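Local structure of thymine dioxygenase (Neurospora crassa, 5C3Q) at residues 186-191 with 297-302; 16-21 with 32-37; 171-176 with 304-309. The protein probably acts as an iron- and 2-oxoglutarate-dependent dioxygenase that hydroxylates the methyl group of thymine. One frame throughout, in Å; residues are numbered along the deposited sequence.

Interaction 1 of 3, residues 186-191 with 297-302; sequences VGDNIL and PNHKSY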
ATOM      1  N   VAL A 186      17.440   5.461  -0.061  1.00 27.33           N
ATOM      2  CA  VAL A 186      17.921   4.082  -0.237  1.00 26.97           C
ATOM      3  C   VAL A 186      16.906   3.219  -1.003  1.00 25.87           C
ATOM      4  O   VAL A 186      17.286   2.306  -1.741  1.00 26.35           O
ATOM      5  CB  VAL A 186      18.280   3.436   1.122  1.00 27.15           C
ATOM      6  CG1 VAL A 186      18.597   1.953   0.973  1.00 27.59           C
ATOM      7  CG2 VAL A 186      19.463   4.163   1.748  1.00 27.81           C
ATOM      8  N   GLY A 187      15.621   3.510  -0.837  1.00 24.43           N
ATOM      9  CA  GLY A 187      14.577   2.760  -1.524  1.00 23.54           C
ATOM     10  C   GLY A 187      14.319   1.406  -0.886  1.00 22.94           C
ATOM     11  O   GLY A 187      14.171   0.404  -1.586  1.00 23.19           O
ATOM     12  N   ASP A 188      14.253   1.384   0.444  1.00 22.39           N
ATOM     13  CA  ASP A 188      13.953   0.170   1.202  1.00 22.00           C
ATOM     14  C   ASP A 188      12.449  -0.106   1.162  1.00 21.24           C
ATOM     15  O   ASP A 188      11.791  -0.198   2.192  1.00 20.50           O
ATOM     16  CB  ASP A 188      14.436   0.311   2.653  1.00 21.89           C
ATOM     17  CG  ASP A 188      15.942   0.226   2.782  1.00 22.16           C
ATOM     18  OD1 ASP A 188      16.564  -0.579   2.063  1.00 22.76           O
ATOM     19  OD2 ASP A 188      16.508   0.962   3.611  1.00 22.22           O
ATOM     20  N   ASN A 189      11.931  -0.264  -0.049  1.00 21.14           N
ATOM     21  CA  ASN A 189      10.506  -0.373  -0.299  1.00 20.78           C
ATOM     22  C   ASN A 189      10.131  -1.801  -0.682  1.00 20.90           C
ATOM     23  O   ASN A 189      11.002  -2.615  -1.002  1.00 21.35           O
ATOM     24  CB  ASN A 189      10.135   0.602  -1.414  1.00 20.85           C
ATOM     25  CG  ASN A 189      10.561   2.027  -1.100  1.00 20.87           C
ATOM     26  OD1 ASN A 189      10.507   2.461   0.055  1.00 20.73           O
ATOM     27  ND2 ASN A 189      11.001   2.757  -2.117  1.00 20.99           N
ATOM     28  N   ILE A 190       8.838  -2.109  -0.636  1.00 20.35           N
ATOM     29  CA  ILE A 190       8.349  -3.432  -1.010  1.00 20.46           C
ATOM     30  C   ILE A 190       7.270  -3.299  -2.077  1.00 20.60           C
ATOM     31  O   ILE A 190       6.264  -2.609  -1.887  1.00 20.27           O
ATOM     32  CB  ILE A 190       7.812  -4.218   0.206  1.00 20.46           C
ATOM     33  CG1 ILE A 190       8.945  -4.529   1.196  1.00 20.85           C
ATOM     34  CG2 ILE A 190       7.116  -5.504  -0.226  1.00 20.76           C
ATOM     35  CD1 ILE A 190       9.966  -5.542   0.713  1.00 21.60           C
ATOM     36  N   LEU A 191       7.505  -3.954  -3.208  1.00 20.67           N
ATOM     37  CA  LEU A 191       6.548  -4.002  -4.303  1.00 20.84           C
ATOM     38  C   LEU A 191       5.698  -5.257  -4.121  1.00 20.62           C
ATOM     39  O   LEU A 191       6.182  -6.374  -4.319  1.00 20.53           O
ATOM     40  CB  LEU A 191       7.293  -4.012  -5.642  1.00 21.79           C
ATOM     41  CG  LEU A 191       6.543  -4.275  -6.946  1.00 22.36           C
ATOM     42  CD1 LEU A 191       5.437  -3.259  -7.161  1.00 22.39           C
ATOM     43  CD2 LEU A 191       7.525  -4.249  -8.107  1.00 23.15           C
ATOM     44  N   PRO A 297      10.805   4.657   5.144  1.00 19.76           N
ATOM     45  CA  PRO A 297      12.075   5.339   5.351  1.00 20.22           C
ATOM     46  C   PRO A 297      13.213   4.331   5.228  1.00 21.03           C
ATOM     47  O   PRO A 297      12.971   3.123   5.323  1.00 20.43           O
ATOM     48  CB  PRO A 297      11.981   5.855   6.793  1.00 20.46           C
ATOM     49  CG  PRO A 297      10.547   5.757   7.175  1.00 20.09           C
ATOM     50  CD  PRO A 297       9.970   4.649   6.355  1.00 19.69           C
ATOM     51  N   ASN A 298      14.428   4.818   4.999  1.00 21.50           N
ATOM     52  CA  ASN A 298      15.604   3.957   5.002  1.00 22.56           C
ATOM     53  C   ASN A 298      15.595   3.154   6.295  1.00 23.18           C
ATOM     54  O   ASN A 298      15.290   3.705   7.351  1.00 23.13           O
ATOM     55  CB  ASN A 298      16.888   4.787   4.911  1.00 22.77           C
ATOM     56  CG  ASN A 298      16.919   5.699   3.693  1.00 22.58           C
ATOM     57  OD1 ASN A 298      16.237   5.453   2.701  1.00 21.70           O
ATOM     58  ND2 ASN A 298      17.719   6.755   3.765  1.00 23.20           N
ATOM     59  N   HIS A 299      15.905   1.860   6.222  1.00 23.73           N
ATOM     60  CA  HIS A 299      15.868   1.009   7.417  1.00 24.39           C
ATOM     61  C   HIS A 299      16.771   1.550   8.528  1.00 25.13           C
ATOM     62  O   HIS A 299      16.476   1.370   9.708  1.00 24.78           O
ATOM     63  CB  HIS A 299      16.247  -0.445   7.089  1.00 24.58           C
ATOM     64  CG  HIS A 299      15.241  -1.164   6.240  1.00 24.28           C
ATOM     65  ND1 HIS A 299      13.879  -1.014   6.401  1.00 23.73           N
ATOM     66  CD2 HIS A 299      15.402  -2.064   5.241  1.00 24.76           C
ATOM     67  CE1 HIS A 299      13.247  -1.776   5.527  1.00 23.81           C
ATOM     68  NE2 HIS A 299      14.148  -2.423   4.810  1.00 24.49           N
ATOM     69  N   LYS A 300      17.861   2.214   8.145  1.00 26.05           N
ATOM     70  CA  LYS A 300      18.781   2.831   9.105  1.00 27.78           C
ATOM     71  C   LYS A 300      18.231   4.100   9.782  1.00 28.04           C
ATOM     72  O   LYS A 300      18.804   4.563  10.769  1.00 28.26           O
ATOM     73  CB  LYS A 300      20.116   3.160   8.422  1.00 29.44           C
ATOM     74  CG  LYS A 300      20.046   4.313   7.422  1.00 30.26           C
ATOM     75  CD  LYS A 300      21.303   4.412   6.567  1.00 31.56           C
ATOM     76  CE  LYS A 300      21.174   5.525   5.542  1.00 31.95           C
ATOM     77  NZ  LYS A 300      22.392   5.660   4.700  1.00 33.26           N
ATOM     78  N   SER A 301      17.139   4.655   9.258  1.00 27.89           N
ATOM     79  CA  SER A 301      16.612   5.943   9.730  1.00 28.42           C
ATOM     80  C   SER A 301      16.101   5.919  11.161  1.00 28.52           C
ATOM     81  O   SER A 301      15.438   4.974  11.579  1.00 27.95           O
ATOM     82  CB  SER A 301      15.470   6.422   8.829  1.00 28.03           C
ATOM     83  OG  SER A 301      15.957   6.788   7.557  1.00 29.30           O
ATOM     84  N   TYR A 302      16.404   6.989  11.894  1.00 29.82           N
ATOM     85  CA  TYR A 302      15.862   7.207  13.224  1.00 30.42           C
ATOM     86  C   TYR A 302      14.659   8.137  13.102  1.00 29.54           C
ATOM     87  O   TYR A 302      14.792   9.267  12.641  1.00 29.70           O
ATOM     88  CB  TYR A 302      16.927   7.823  14.127  1.00 32.04           C
ATOM     89  CG  TYR A 302      16.558   7.838  15.590  1.00 33.62           C
ATOM     90  CD1 TYR A 302      16.436   6.651  16.307  1.00 34.16           C
ATOM     91  CD2 TYR A 302      16.353   9.038  16.264  1.00 34.90           C
ATOM     92  CE1 TYR A 302      16.106   6.658  17.651  1.00 35.36           C
ATOM     93  CE2 TYR A 302      16.026   9.056  17.611  1.00 35.98           C
ATOM     94  CZ  TYR A 302      15.904   7.865  18.300  1.00 36.29           C
ATOM     95  OH  TYR A 302      15.580   7.882  19.640  1.00 38.28           O
TER
HETATM   96  O   HOH W   1      13.845   3.968   1.807  1.00 23.52           O
HETATM   97  O   HOH W   2      14.818  -2.923   2.110  1.00 38.52           O
HETATM   98  O   HOH W   3      18.891   1.963   5.262  1.00 39.78           O
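The carboxylate of Asp188 lies flat against the imidazole of His299, the two planes only 6° apart, with Asp188 CG 3.4 Å from His299 CD2. CB of Asp188 covers the same face at 3.6 Å from the centroid of the His299 ring, a CH-pi contact offset toward the rim. The backbone N of His299 locks this stack with a nearly straight hydrogen bond (171°) to Asp188 OD2, 2.8 Å long and arriving from above the carboxylate plane, while OD1 pairs with Arg127 in a salt bridge. The contact joins the inverse gamma turn centred on Asp188, just before strand 190-200 of the double-stranded beta-helix, to the loop leaving its neighbour, strand 284-295; a type I turn begins there at Asn298. Val186 N donates to Asn298 OD1 at 3.0 Å, from 41° out of the carbonyl plane, and Val186 CG2 rests 3.6 Å from Asn298 CG. Toward solvent the fit loosens: Val186 CG2 comes no nearer than 4.4 Å to CE of the exposed Lys300. Waters bridge the segments, one from Asp188 N to Asn298 OD1, another from Asp188 OD1 to His299 NE2, a third from Asp188 OD2 to Lys300 N.

Interaction 2 of 3, residues 16-21 with 32-37; sequences PLIDFS and LETAKA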
ATOM      1  N   PRO A  16      -9.237  13.723  -1.714  1.00 19.96           N
ATOM      2  CA  PRO A  16      -9.096  14.602  -2.871  1.00 20.40           C
ATOM      3  C   PRO A  16      -8.466  13.901  -4.063  1.00 20.58           C
ATOM      4  O   PRO A  16      -7.702  12.942  -3.893  1.00 20.16           O
ATOM      5  CB  PRO A  16      -8.156  15.696  -2.364  1.00 20.29           C
ATOM      6  CG  PRO A  16      -7.307  15.000  -1.362  1.00 19.93           C
ATOM      7  CD  PRO A  16      -8.214  14.005  -0.692  1.00 19.78           C
ATOM      8  N   LEU A  17      -8.810  14.388  -5.249  1.00 21.09           N
ATOM      9  CA  LEU A  17      -8.171  14.001  -6.492  1.00 21.31           C
ATOM     10  C   LEU A  17      -7.228  15.132  -6.848  1.00 21.80           C
ATOM     11  O   LEU A  17      -7.662  16.273  -6.976  1.00 22.30           O
ATOM     12  CB  LEU A  17      -9.212  13.827  -7.592  1.00 21.97           C
ATOM     13  CG  LEU A  17      -8.708  13.538  -9.003  1.00 22.62           C
ATOM     14  CD1 LEU A  17      -7.866  12.274  -9.041  1.00 22.22           C
ATOM     15  CD2 LEU A  17      -9.899  13.430  -9.950  1.00 23.57           C
ATOM     16  N   ILE A  18      -5.945  14.822  -6.996  1.00 21.89           N
ATOM     17  CA  ILE A  18      -4.925  15.845  -7.210  1.00 22.45           C
ATOM     18  C   ILE A  18      -4.122  15.525  -8.465  1.00 22.98           C
ATOM     19  O   ILE A  18      -3.723  14.379  -8.685  1.00 22.07           O
ATOM     20  CB  ILE A  18      -4.004  15.972  -5.972  1.00 22.19           C
ATOM     21  CG1 ILE A  18      -4.819  16.479  -4.778  1.00 22.13           C
ATOM     22  CG2 ILE A  18      -2.849  16.927  -6.248  1.00 22.49           C
ATOM     23  CD1 ILE A  18      -4.175  16.275  -3.430  1.00 22.12           C
ATOM     24  N   ASP A  19      -3.921  16.543  -9.297  1.00 24.12           N
ATOM     25  CA  ASP A  19      -3.140  16.414 -10.517  1.00 25.13           C
ATOM     26  C   ASP A  19      -1.670  16.608 -10.162  1.00 24.66           C
ATOM     27  O   ASP A  19      -1.218  17.733  -9.965  1.00 25.00           O
ATOM     28  CB  ASP A  19      -3.593  17.458 -11.545  1.00 26.68           C
ATOM     29  CG  ASP A  19      -2.808  17.395 -12.839  1.00 27.95           C
ATOM     30  OD1 ASP A  19      -1.678  16.861 -12.848  1.00 28.31           O
ATOM     31  OD2 ASP A  19      -3.324  17.891 -13.859  1.00 29.99           O
ATOM     32  N   PHE A  20      -0.925  15.510 -10.090  1.00 23.94           N
ATOM     33  CA  PHE A  20       0.450  15.562  -9.595  1.00 23.76           C
ATOM     34  C   PHE A  20       1.394  16.337 -10.517  1.00 24.18           C
ATOM     35  O   PHE A  20       2.383  16.906 -10.053  1.00 24.00           O
ATOM     36  CB  PHE A  20       0.991  14.151  -9.345  1.00 23.43           C
ATOM     37  CG  PHE A  20       2.204  14.120  -8.459  1.00 23.25           C
ATOM     38  CD1 PHE A  20       2.124  14.555  -7.146  1.00 23.08           C
ATOM     39  CD2 PHE A  20       3.419  13.654  -8.933  1.00 23.48           C
ATOM     40  CE1 PHE A  20       3.237  14.529  -6.318  1.00 22.99           C
ATOM     41  CE2 PHE A  20       4.535  13.627  -8.111  1.00 23.49           C
ATOM     42  CZ  PHE A  20       4.444  14.062  -6.804  1.00 22.96           C
ATOM     43  N   SER A  21       1.083  16.372 -11.813  1.00 25.01           N
ATOM     44  CA  SER A  21       1.902  17.104 -12.775  1.00 26.01           C
ATOM     45  C   SER A  21       1.979  18.595 -12.420  1.00 26.76           C
ATOM     46  O   SER A  21       2.956  19.265 -12.745  1.00 27.00           O
ATOM     47  CB  SER A  21       1.371  16.918 -14.204  1.00 26.58           C
ATOM     48  OG  SER A  21       0.202  17.685 -14.434  1.00 27.15           O
ATOM     49  N   LEU A  32       3.010  25.198  -4.897  1.00 31.40           N
ATOM     50  CA  LEU A  32       2.677  25.315  -3.481  1.00 31.08           C
ATOM     51  C   LEU A  32       1.215  24.966  -3.208  1.00 30.03           C
ATOM     52  O   LEU A  32       0.916  24.245  -2.253  1.00 28.55           O
ATOM     53  CB  LEU A  32       2.977  26.730  -2.973  1.00 32.51           C
ATOM     54  CG  LEU A  32       2.748  26.965  -1.476  1.00 33.12           C
ATOM     55  CD1 LEU A  32       3.646  26.070  -0.632  1.00 33.21           C
ATOM     56  CD2 LEU A  32       2.978  28.424  -1.126  1.00 34.33           C
ATOM     57  N   GLU A  33       0.308  25.472  -4.041  1.00 29.76           N
ATOM     58  CA  GLU A  33      -1.115  25.145  -3.906  1.00 29.65           C
ATOM     59  C   GLU A  33      -1.326  23.631  -3.950  1.00 27.41           C
ATOM     60  O   GLU A  33      -2.079  23.071  -3.154  1.00 26.41           O
ATOM     61  CB  GLU A  33      -1.943  25.808  -5.013  1.00 31.78           C
ATOM     62  CG  GLU A  33      -3.444  25.558  -4.899  1.00 33.48           C
ATOM     63  CD  GLU A  33      -4.243  26.158  -6.046  1.00 36.23           C
ATOM     64  OE1 GLU A  33      -5.231  26.872  -5.769  1.00 38.69           O
ATOM     65  OE2 GLU A  33      -3.891  25.921  -7.226  1.00 37.51           O
ATOM     66  N   THR A  34      -0.660  22.976  -4.892  1.00 25.99           N
ATOM     67  CA  THR A  34      -0.803  21.538  -5.080  1.00 24.60           C
ATOM     68  C   THR A  34      -0.202  20.765  -3.899  1.00 23.62           C
ATOM     69  O   THR A  34      -0.796  19.805  -3.414  1.00 22.91           O
ATOM     70  CB  THR A  34      -0.153  21.094  -6.406  1.00 24.37           C
ATOM     71  OG1 THR A  34      -0.703  21.864  -7.483  1.00 24.55           O
ATOM     72  CG2 THR A  34      -0.411  19.626  -6.674  1.00 24.02           C
ATOM     73  N   ALA A  35       0.971  21.192  -3.442  1.00 23.34           N
ATOM     74  CA  ALA A  35       1.629  20.568  -2.298  1.00 23.04           C
ATOM     75  C   ALA A  35       0.767  20.670  -1.040  1.00 22.95           C
ATOM     76  O   ALA A  35       0.626  19.696  -0.297  1.00 22.21           O
ATOM     77  CB  ALA A  35       2.990  21.202  -2.062  1.00 23.33           C
ATOM     78  N   LYS A  36       0.189  21.849  -0.810  1.00 23.58           N
ATOM     79  CA  LYS A  36      -0.720  22.060   0.319  1.00 23.89           C
ATOM     80  C   LYS A  36      -1.964  21.178   0.243  1.00 23.05           C
ATOM     81  O   LYS A  36      -2.451  20.706   1.274  1.00 22.73           O
ATOM     82  CB  LYS A  36      -1.136  23.534   0.421  1.00 25.36           C
ATOM     83  CG  LYS A  36      -0.040  24.451   0.938  1.00 26.52           C
ATOM     84  CD  LYS A  36      -0.469  25.908   0.891  1.00 28.12           C
ATOM     85  CE  LYS A  36       0.561  26.809   1.546  1.00 29.23           C
ATOM     86  NZ  LYS A  36       0.120  28.229   1.562  1.00 30.74           N
ATOM     87  N   ALA A  37      -2.479  20.964  -0.969  1.00 22.71           N
ATOM     88  CA  ALA A  37      -3.651  20.103  -1.170  1.00 22.55           C
ATOM     89  C   ALA A  37      -3.320  18.645  -0.847  1.00 21.86           C
ATOM     90  O   ALA A  37      -4.113  17.945  -0.215  1.00 21.63           O
ATOM     91  CB  ALA A  37      -4.166  20.223  -2.598  1.00 22.87           C
TER
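A beta-alpha-beta crossover near the N-terminus sets strand 13-19 against helix 28-44, which leads on to the parallel neighbour strand 47-51. Between the short segments the axes come within 9.2 Å and run almost antiparallel, at 150°, with Ile18 facing Thr34. Ile18 buries the largest share of the contact and uses both of its branches. CG2, anti to the backbone N, meets Thr34 CG2 methyl to methyl at 3.7 Å, the two side chains sliding past each other in opposite directions. The longer branch, with CG1 anti to the carbonyl carbon and CD1 extended (chi2 163°), reaches one turn along the helix, where Ile18 CD1 lies 3.6 Å from Ala37 C and 4.0 Å from Ala37 CB. The small Ala37 thus lets the isoleucine tip come right up to the helix backbone. Thr34 CG2 also lies 3.9 Å from the carbonyl O of Asp19. The hydroxyl of Thr34 is turned back beside the helix backbone, where OG1 is hydrogen-bonded to Leu30 O, so Thr34 presents its methyl to the strand and no hydrogen bond crosses the interface. At the strand's last residue, Asp19 OD1 accepts from Ser21 OG at 2.6 Å and weakly from Ser21 N, a capping bond at the start of helix 21-25. That short helix adds Phe23 and Lys22 against Thr34. On its sheet side strand 13-19 is backbone-bonded to strand 47-51, and Leu50 touches Ile18; at the back of helix 28-44, Ala35 packs on Val171 of helix 147-173.

Interaction 3 of 3, residues 171-176 with 304-309; sequences VGMGID and EAIPGT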
ATOM      1  N   VAL A 171       7.095  20.534   1.067  1.00 22.61           N
ATOM      2  CA  VAL A 171       6.724  21.844   0.539  1.00 23.45           C
ATOM      3  C   VAL A 171       5.410  22.299   1.175  1.00 23.45           C
ATOM      4  O   VAL A 171       5.267  23.459   1.541  1.00 23.91           O
ATOM      5  CB  VAL A 171       6.627  21.835  -1.007  1.00 23.75           C
ATOM      6  CG1 VAL A 171       6.026  23.134  -1.530  1.00 24.60           C
ATOM      7  CG2 VAL A 171       8.008  21.622  -1.615  1.00 24.07           C
ATOM      8  N   GLY A 172       4.464  21.377   1.330  1.00 23.26           N
ATOM      9  CA  GLY A 172       3.190  21.686   1.976  1.00 23.34           C
ATOM     10  C   GLY A 172       3.363  22.110   3.427  1.00 23.89           C
ATOM     11  O   GLY A 172       2.660  22.994   3.911  1.00 23.37           O
ATOM     12  N   MET A 173       4.308  21.467   4.112  1.00 24.42           N
ATOM     13  CA  MET A 173       4.636  21.782   5.506  1.00 25.22           C
ATOM     14  C   MET A 173       5.405  23.093   5.655  1.00 26.13           C
ATOM     15  O   MET A 173       5.478  23.644   6.753  1.00 27.18           O
ATOM     16  CB  MET A 173       5.479  20.657   6.125  1.00 25.05           C
ATOM     17  CG  MET A 173       4.703  19.411   6.517  1.00 24.96           C
ATOM     18  SD  MET A 173       5.823  18.120   7.099  1.00 25.35           S
ATOM     19  CE  MET A 173       4.667  16.845   7.591  1.00 24.97           C
ATOM     20  N   GLY A 174       6.003  23.573   4.569  1.00 26.50           N
ATOM     21  CA  GLY A 174       6.816  24.787   4.615  1.00 27.55           C
ATOM     22  C   GLY A 174       8.214  24.553   5.167  1.00 28.01           C
ATOM     23  O   GLY A 174       8.883  25.492   5.589  1.00 28.54           O
ATOM     24  N   ILE A 175       8.660  23.299   5.167  1.00 27.45           N
ATOM     25  CA  ILE A 175      10.028  22.977   5.569  1.00 28.08           C
ATOM     26  C   ILE A 175      10.872  22.852   4.305  1.00 28.45           C
ATOM     27  O   ILE A 175      10.355  23.000   3.199  1.00 27.86           O
ATOM     28  CB  ILE A 175      10.098  21.689   6.430  1.00 27.43           C
ATOM     29  CG1 ILE A 175       9.673  20.445   5.629  1.00 26.77           C
ATOM     30  CG2 ILE A 175       9.236  21.855   7.674  1.00 27.45           C
ATOM     31  CD1 ILE A 175       9.796  19.142   6.396  1.00 26.32           C
ATOM     32  N   ASP A 176      12.167  22.593   4.466  1.00 29.14           N
ATOM     33  CA  ASP A 176      13.048  22.427   3.316  1.00 30.09           C
ATOM     34  C   ASP A 176      12.435  21.393   2.367  1.00 28.74           C
ATOM     35  O   ASP A 176      12.071  20.291   2.792  1.00 27.65           O
ATOM     36  CB  ASP A 176      14.446  21.994   3.764  1.00 31.82           C
ATOM     37  CG  ASP A 176      15.472  22.100   2.654  1.00 33.66           C
ATOM     38  OD1 ASP A 176      15.453  21.257   1.730  1.00 33.91           O
ATOM     39  OD2 ASP A 176      16.305  23.034   2.708  1.00 36.61           O
ATOM     40  N   GLU A 304      11.870  10.466  14.476  1.00 30.31           N
ATOM     41  CA  GLU A 304      11.385  11.345  15.545  1.00 31.91           C
ATOM     42  C   GLU A 304      10.659  12.551  14.945  1.00 31.46           C
ATOM     43  O   GLU A 304      10.841  12.867  13.776  1.00 31.68           O
ATOM     44  CB  GLU A 304      12.534  11.786  16.456  1.00 33.44           C
ATOM     45  CG  GLU A 304      13.706  12.437  15.737  1.00 35.08           C
ATOM     46  CD  GLU A 304      14.939  12.578  16.615  1.00 37.33           C
ATOM     47  OE1 GLU A 304      16.050  12.702  16.053  1.00 38.71           O
ATOM     48  OE2 GLU A 304      14.809  12.558  17.862  1.00 38.57           O
ATOM     49  N   ALA A 305       9.838  13.212  15.752  1.00 31.67           N
ATOM     50  CA  ALA A 305       8.926  14.259  15.264  1.00 31.37           C
ATOM     51  C   ALA A 305       9.548  15.218  14.238  1.00 30.92           C
ATOM     52  O   ALA A 305      10.597  15.805  14.483  1.00 31.88           O
ATOM     53  CB  ALA A 305       8.353  15.041  16.436  1.00 31.88           C
ATOM     54  N   ILE A 306       8.872  15.374  13.100  1.00 29.92           N
ATOM     55  CA  ILE A 306       9.308  16.263  12.017  1.00 29.53           C
ATOM     56  C   ILE A 306       9.187  17.719  12.477  1.00 29.93           C
ATOM     57  O   ILE A 306       8.230  18.060  13.172  1.00 29.52           O
ATOM     58  CB  ILE A 306       8.443  16.040  10.748  1.00 28.90           C
ATOM     59  CG1 ILE A 306       8.625  14.615  10.219  1.00 28.31           C
ATOM     60  CG2 ILE A 306       8.792  17.030   9.642  1.00 29.03           C
ATOM     61  CD1 ILE A 306       7.495  14.125   9.335  1.00 27.40           C
ATOM     62  N   PRO A 307      10.152  18.587  12.100  1.00 30.52           N
ATOM     63  CA  PRO A 307      10.028  19.988  12.515  1.00 30.99           C
ATOM     64  C   PRO A 307       8.760  20.656  11.980  1.00 30.29           C
ATOM     65  O   PRO A 307       8.398  20.463  10.817  1.00 29.31           O
ATOM     66  CB  PRO A 307      11.284  20.657  11.934  1.00 31.93           C
ATOM     67  CG  PRO A 307      11.857  19.683  10.962  1.00 31.86           C
ATOM     68  CD  PRO A 307      11.435  18.327  11.429  1.00 31.08           C
ATOM     69  N   GLY A 308       8.093  21.420  12.840  1.00 30.13           N
ATOM     70  CA  GLY A 308       6.860  22.106  12.481  1.00 30.35           C
ATOM     71  C   GLY A 308       5.589  21.318  12.741  1.00 30.29           C
ATOM     72  O   GLY A 308       4.504  21.790  12.409  1.00 30.76           O
ATOM     73  N   THR A 309       5.711  20.125  13.329  1.00 30.44           N
ATOM     74  CA  THR A 309       4.549  19.300  13.686  1.00 30.72           C
ATOM     75  C   THR A 309       4.197  19.389  15.176  1.00 31.96           C
ATOM     76  O   THR A 309       3.322  18.670  15.659  1.00 32.13           O
ATOM     77  CB  THR A 309       4.775  17.820  13.317  1.00 29.68           C
ATOM     78  OG1 THR A 309       5.935  17.324  13.988  1.00 29.10           O
ATOM     79  CG2 THR A 309       4.945  17.660  11.814  1.00 29.46           C
TER
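Helix 147-173 ends in a Schellman motif, and the chain on both sides of its glycine packs against a type II beta turn, Ile306 to Thr309. Gly174 takes a positive phi of 79°, closing the helix and turning the chain so that Met173 before it and Ile175 after it both direct their side chains at the turn. Together with Ile306 these two bury the most surface. CG2 of Ile306 is the common target: Met173 SD approaches it to 4.1 Å and Ile175 CD1 to 4.0 Å, each side chain crossing that of Ile306 at about a right angle. Met173 gets there with a chain extended beyond CG, so that its terminal CE passes on to Thr309 CG2 at 4.3 Å. Ile175 holds CG1 in the crowded position between backbone N and carbonyl carbon (chi1 65°), and its CG2 branch lies 3.5 Å from the carbonyl O of Pro307. No hydrogen bond spans the two segments; this is an apolar patch at the protein surface, where Pro307 and Gly308 are exposed. Leu39 of helix 28-44 touches Met173, Tyr179 lies against Pro307, and a backbone bond to Trp263 ties Ile306 to the body of the chain. The turn is held by its own bonds as well. Ile306 O accepts from Thr309 N at 3.3 Å, and also from the hydroxyl: Thr309 OG1 stands 2.5 Å from Ile306 O, in the carbonyl plane and on a lone pair, with a C=O...O angle of 143°.

Interactions 2 and 3 meet where helix 28-44 packs on helix 147-173, with Leu32 CD1 3.8 Å from Val171 O; their centres are about 17 Å apart. Residues 297-302 of interaction 1 run on, through short strand 302-303, into 304-309 of interaction 3; the two contacts do not otherwise touch, and their centres are about 19 Å apart. Interaction 1 stands closest to the catalytic centre: the side chain of His299 is about 8 Å from the bound thymine, and that of Pro297 about 11 Å from metal ligand Asp218. Its neighbouring strands, 190-200 and 284-295, carry 2-oxoglutarate-binding residues including Arg192, Arg288 and Ser290. Interactions 2 and 3 lie away from those sites.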